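Local coordinates for probable branched-chain amino acid ABC transporter, amino acid binding protein (Thermus thermophilus, PDB 3LKB) that binds valine and probably delivers branched-chain amino acids to an ABC transporter for uptake, at residues 29-40 / 267-277. The protein carries 2 engineered substitutions. Numbering follows the deposited sequence.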
loop_
_atom_site.group_PDB
_atom_site.type_symbol
_atom_site.label_atom_id
_atom_site.label_comp_id
_atom_site.label_asym_id
_atom_site.label_seq_id
_atom_site.Cartn_x
_atom_site.Cartn_y
_atom_site.Cartn_z
ATOM N N ALA A 29 1.375 7.198 -7.377
ATOM C CA ALA A 29 0.071 7.681 -7.769
ATOM C C ALA A 29 0.197 9.026 -8.520
ATOM O O ALA A 29 -0.484 9.272 -9.520
ATOM C CB ALA A 29 -0.859 7.800 -6.487
ATOM N N ALA A 30 1.062 9.899 -8.014
ATOM C CA ALA A 30 1.286 11.217 -8.643
ATOM C C ALA A 30 1.830 11.045 -10.051
ATOM O O ALA A 30 1.440 11.773 -10.952
ATOM C CB ALA A 30 2.223 12.076 -7.798
ATOM N N VAL A 31 2.712 10.071 -10.268
ATOM C CA VAL A 31 3.297 9.923 -11.606
ATOM C C VAL A 31 2.164 9.545 -12.593
ATOM O O VAL A 31 2.035 10.105 -13.673
ATOM C CB VAL A 31 4.383 8.838 -11.636
ATOM C CG1 VAL A 31 4.791 8.576 -13.045
ATOM C CG2 VAL A 31 5.566 9.207 -10.795
ATOM N N GLU A 32 1.347 8.572 -12.192
ATOM C CA GLU A 32 0.282 8.091 -13.031
ATOM C C GLU A 32 -0.687 9.228 -13.300
ATOM O O GLU A 32 -1.088 9.429 -14.432
ATOM C CB GLU A 32 -0.450 6.942 -12.369
ATOM C CG GLU A 32 -1.478 6.337 -13.289
ATOM C CD GLU A 32 -2.035 5.005 -12.788
ATOM O OE1 GLU A 32 -1.260 4.164 -12.238
ATOM O OE2 GLU A 32 -3.264 4.807 -12.964
ATOM N N ASP A 33 -1.036 9.981 -12.256
ATOM C CA ASP A 33 -1.977 11.093 -12.400
ATOM C C ASP A 33 -1.509 12.227 -13.327
ATOM O O ASP A 33 -2.274 12.698 -14.179
ATOM C CB ASP A 33 -2.399 11.647 -11.026
ATOM C CG ASP A 33 -3.283 10.669 -10.294
ATOM O OD1 ASP A 33 -3.621 9.659 -10.946
ATOM O OD2 ASP A 33 -3.607 10.866 -9.099
ATOM N N TYR A 34 -0.279 12.618 -13.137
ATOM C CA TYR A 34 0.282 13.698 -13.924
ATOM C C TYR A 34 0.352 13.310 -15.397
ATOM O O TYR A 34 0.042 14.110 -16.290
ATOM C CB TYR A 34 1.669 14.016 -13.405
ATOM C CG TYR A 34 2.112 15.323 -13.974
ATOM C CD1 TYR A 34 1.612 16.473 -13.438
ATOM C CD2 TYR A 34 2.987 15.332 -15.042
ATOM C CE1 TYR A 34 1.961 17.684 -13.969
ATOM C CE2 TYR A 34 3.335 16.544 -15.590
ATOM C CZ TYR A 34 2.820 17.698 -15.056
ATOM O OH TYR A 34 3.150 18.896 -15.617
ATOM N N CYS A 35 0.780 12.062 -15.631
ATOM C CA CYS A 35 0.889 11.557 -16.976
ATOM C C CYS A 35 -0.479 11.546 -17.643
ATOM O O CYS A 35 -0.607 11.809 -18.849
ATOM C CB CYS A 35 1.479 10.160 -16.973
ATOM S SG CYS A 35 1.927 9.530 -18.621
ATOM N N LYS A 36 -1.493 11.260 -16.812
ATOM C CA LYS A 36 -2.890 11.227 -17.224
ATOM C C LYS A 36 -3.340 12.619 -17.608
ATOM O O LYS A 36 -3.973 12.837 -18.639
ATOM C CB LYS A 36 -3.743 10.730 -16.064
ATOM C CG LYS A 36 -4.996 9.993 -16.499
ATOM C CD LYS A 36 -5.126 8.641 -15.818
ATOM C CE LYS A 36 -4.152 7.635 -16.405
ATOM N NZ LYS A 36 -4.319 6.284 -15.789
ATOM N N TRP A 37 -3.012 13.595 -16.730
ATOM C CA TRP A 37 -3.239 15.020 -16.976
ATOM C C TRP A 37 -2.471 15.567 -18.207
ATOM O O TRP A 37 -3.013 16.337 -18.966
ATOM C CB TRP A 37 -2.922 15.847 -15.717
ATOM C CG TRP A 37 -3.453 17.258 -15.712
ATOM C CD1 TRP A 37 -4.742 17.659 -15.416
ATOM C CD2 TRP A 37 -2.713 18.454 -15.932
ATOM N NE1 TRP A 37 -4.845 19.040 -15.457
ATOM C CE2 TRP A 37 -3.612 19.547 -15.785
ATOM C CE3 TRP A 37 -1.381 18.717 -16.255
ATOM C CZ2 TRP A 37 -3.221 20.878 -15.978
ATOM C CZ3 TRP A 37 -0.976 20.070 -16.435
ATOM C CH2 TRP A 37 -1.897 21.128 -16.299
ATOM N N ALA A 38 -1.230 15.141 -18.423
ATOM C CA ALA A 38 -0.524 15.497 -19.668
ATOM C C ALA A 38 -1.346 15.165 -20.917
ATOM O O ALA A 38 -1.431 15.973 -21.833
ATOM C CB ALA A 38 0.841 14.829 -19.736
ATOM N N ASN A 39 -1.951 13.988 -20.934
ATOM C CA ASN A 39 -2.768 13.532 -22.075
ATOM C C ASN A 39 -4.054 14.356 -22.267
ATOM O O ASN A 39 -4.360 14.754 -23.401
ATOM C CB ASN A 39 -3.081 12.012 -21.992
ATOM C CG ASN A 39 -1.886 11.126 -22.384
ATOM O OD1 ASN A 39 -1.006 11.524 -23.163
ATOM N ND2 ASN A 39 -1.848 9.926 -21.842
ATOM N N GLU A 40 -4.784 14.599 -21.161
ATOM C CA GLU A 40 -6.029 15.381 -21.166
ATOM C C GLU A 40 -5.808 16.844 -21.591
ATOM O O GLU A 40 -6.643 17.415 -22.252
ATOM C CB GLU A 40 -6.722 15.390 -19.785
ATOM C CG GLU A 40 -6.718 14.085 -19.001
ATOM C CD GLU A 40 -8.123 13.501 -18.743
ATOM O OE1 GLU A 40 -9.126 14.280 -18.884
ATOM O OE2 GLU A 40 -8.202 12.280 -18.375
ATOM N N LEU A 267 -2.244 22.915 -8.531
ATOM C CA LEU A 267 -2.390 21.880 -9.552
ATOM C C LEU A 267 -2.435 20.467 -8.968
ATOM O O LEU A 267 -3.247 19.635 -9.387
ATOM C CB LEU A 267 -1.264 22.006 -10.595
ATOM C CG LEU A 267 -1.334 21.045 -11.778
ATOM C CD1 LEU A 267 -2.550 21.480 -12.591
ATOM C CD2 LEU A 267 -0.023 21.033 -12.640
ATOM N N GLN A 268 -1.562 20.180 -8.003
ATOM C CA GLN A 268 -1.597 18.872 -7.351
ATOM C C GLN A 268 -3.013 18.576 -6.824
ATOM O O GLN A 268 -3.526 17.475 -7.046
ATOM C CB GLN A 268 -0.479 18.786 -6.277
ATOM C CG GLN A 268 -0.849 18.277 -4.880
ATOM C CD GLN A 268 0.366 18.052 -3.981
ATOM O OE1 GLN A 268 0.260 17.425 -2.924
ATOM N NE2 GLN A 268 1.514 18.569 -4.383
ATOM N N LYS A 269 -3.632 19.581 -6.188
ATOM C CA LYS A 269 -4.975 19.514 -5.609
ATOM C C LYS A 269 -6.040 19.263 -6.677
ATOM O O LYS A 269 -6.840 18.309 -6.590
ATOM C CB LYS A 269 -5.288 20.829 -4.869
ATOM C CG LYS A 269 -5.054 20.888 -3.340
ATOM C CD LYS A 269 -3.861 20.085 -2.889
ATOM C CE LYS A 269 -2.972 20.835 -1.849
ATOM N NZ LYS A 269 -3.602 21.971 -1.031
ATOM N N GLU A 270 -5.984 20.077 -7.723
ATOM C CA GLU A 270 -6.857 19.966 -8.867
ATOM C C GLU A 270 -6.756 18.583 -9.512
ATOM O O GLU A 270 -7.779 17.929 -9.746
ATOM C CB GLU A 270 -6.536 21.069 -9.893
ATOM C CG GLU A 270 -7.291 20.911 -11.230
ATOM C CD GLU A 270 -7.057 22.042 -12.288
ATOM O OE1 GLU A 270 -6.243 22.987 -12.104
ATOM O OE2 GLU A 270 -7.715 21.948 -13.357
ATOM N N ILE A 271 -5.533 18.136 -9.778
ATOM C CA ILE A 271 -5.334 16.828 -10.399
ATOM C C ILE A 271 -5.795 15.715 -9.452
ATOM O O ILE A 271 -6.504 14.767 -9.825
ATOM C CB ILE A 271 -3.865 16.661 -10.852
ATOM C CG1 ILE A 271 -3.583 17.564 -12.080
ATOM C CG2 ILE A 271 -3.540 15.212 -11.124
ATOM C CD1 ILE A 271 -2.109 17.545 -12.543
ATOM N N GLY A 272 -5.431 15.856 -8.189
ATOM C CA GLY A 272 -5.849 14.858 -7.222
ATOM C C GLY A 272 -7.356 14.700 -7.151
ATOM O O GLY A 272 -7.844 13.598 -7.101
ATOM N N ARG A 273 -8.099 15.794 -7.120
ATOM C CA ARG A 273 -9.539 15.667 -7.019
ATOM C C ARG A 273 -10.102 15.099 -8.306
ATOM O O ARG A 273 -10.917 14.153 -8.289
ATOM C CB ARG A 273 -10.215 16.970 -6.559
ATOM C CG ARG A 273 -10.253 18.135 -7.537
ATOM C CD ARG A 273 -11.504 18.118 -8.508
ATOM N NE ARG A 273 -12.805 17.977 -7.818
ATOM C CZ ARG A 273 -13.576 18.987 -7.391
ATOM N NH1 ARG A 273 -13.208 20.261 -7.561
ATOM N NH2 ARG A 273 -14.735 18.716 -6.786
ATOM N N LYS A 274 -9.569 15.590 -9.420
ATOM C CA LYS A 274 -10.003 15.154 -10.716
ATOM C C LYS A 274 -10.095 13.655 -10.779
ATOM O O LYS A 274 -11.113 13.164 -11.231
ATOM C CB LYS A 274 -9.089 15.688 -11.816
ATOM C CG LYS A 274 -9.541 15.306 -13.238
ATOM C CD LYS A 274 -9.507 16.501 -14.236
ATOM C CE LYS A 274 -9.718 16.036 -15.693
ATOM N NZ LYS A 274 -10.898 15.082 -15.903
ATOM N N TYR A 275 -9.061 12.928 -10.342
ATOM C CA TYR A 275 -9.038 11.462 -10.486
ATOM C C TYR A 275 -9.456 10.723 -9.205
ATOM O O TYR A 275 -9.158 9.532 -9.032
ATOM C CB TYR A 275 -7.667 10.945 -11.010
ATOM C CG TYR A 275 -7.226 11.623 -12.292
ATOM C CD1 TYR A 275 -7.999 11.501 -13.475
ATOM C CD2 TYR A 275 -6.072 12.422 -12.328
ATOM C CE1 TYR A 275 -7.639 12.157 -14.663
ATOM C CE2 TYR A 275 -5.666 13.074 -13.519
ATOM C CZ TYR A 275 -6.467 12.945 -14.687
ATOM O OH TYR A 275 -6.129 13.581 -15.849
ATOM N N GLY A 276 -10.134 11.446 -8.309
ATOM C CA GLY A 276 -10.732 10.875 -7.087
ATOM C C GLY A 276 -9.743 10.265 -6.096
ATOM O O GLY A 276 -10.047 9.262 -5.461
ATOM N N ARG A 277 -8.553 10.852 -5.962
ATOM C CA ARG A 277 -7.608 10.345 -4.974
ATOM C C ARG A 277 -8.152 10.613 -3.581
ATOM O O ARG A 277 -8.884 11.587 -3.383
ATOM C CB ARG A 277 -6.217 10.987 -5.144
ATOM C CG ARG A 277 -5.542 10.600 -6.447
ATOM C CD ARG A 277 -5.379 9.115 -6.506
ATOM N NE ARG A 277 -4.508 8.782 -7.612
ATOM C CZ ARG A 277 -4.077 7.570 -7.919
ATOM N NH1 ARG A 277 -4.418 6.496 -7.184
ATOM N NH2 ARG A 277 -3.287 7.444 -8.978
#
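Arg-277 meets Asp-33 side-on: NE gives a nearly straight bond (176°) to the syn lone pair of OD2 at 2.7 Å, while NH2 reaches OD1 at 3.0 Å from above the carboxylate plane. Over the centre of one guanidinium face lies Ala-29, small enough for its CB to sit 3.4 Å from that plane. The Schellman turn through Gly-276 delivers the arginine here, and Arg-277 NH1 hydrogen-bonds Gln-57 of the second subunit. In this periplasmic binding protein fold, helix 21-41, which leans on strand 47-55, packs against helix 263-274. Segments 29-40 and 267-274 cross at 89°, tightly where Trp-37, with CG anti to its backbone N (chi1 -164°), offers one indole face to two aliphatic branches. Ile-271 CD1 sits 3.7 Å from the five-membered ring centroid and Leu-267 CD1 3.9 Å from the six-membered, both CH-pi contacts. The aliphatic Lys-36 chain crosses obliquely over one face of the flat Tyr-275 ring. On the solvent side, exposed Glu-40 and Lys-274 form a salt bridge, OE1 to NZ 3.6 Å. A leucine replacing Arg-277 would probably leave Asp-33 without its countercharge. Greasy packing thus joins the helices, while the Asp-33/Arg-277 pair probably fixes their relative position and the arginine links them to the dimer.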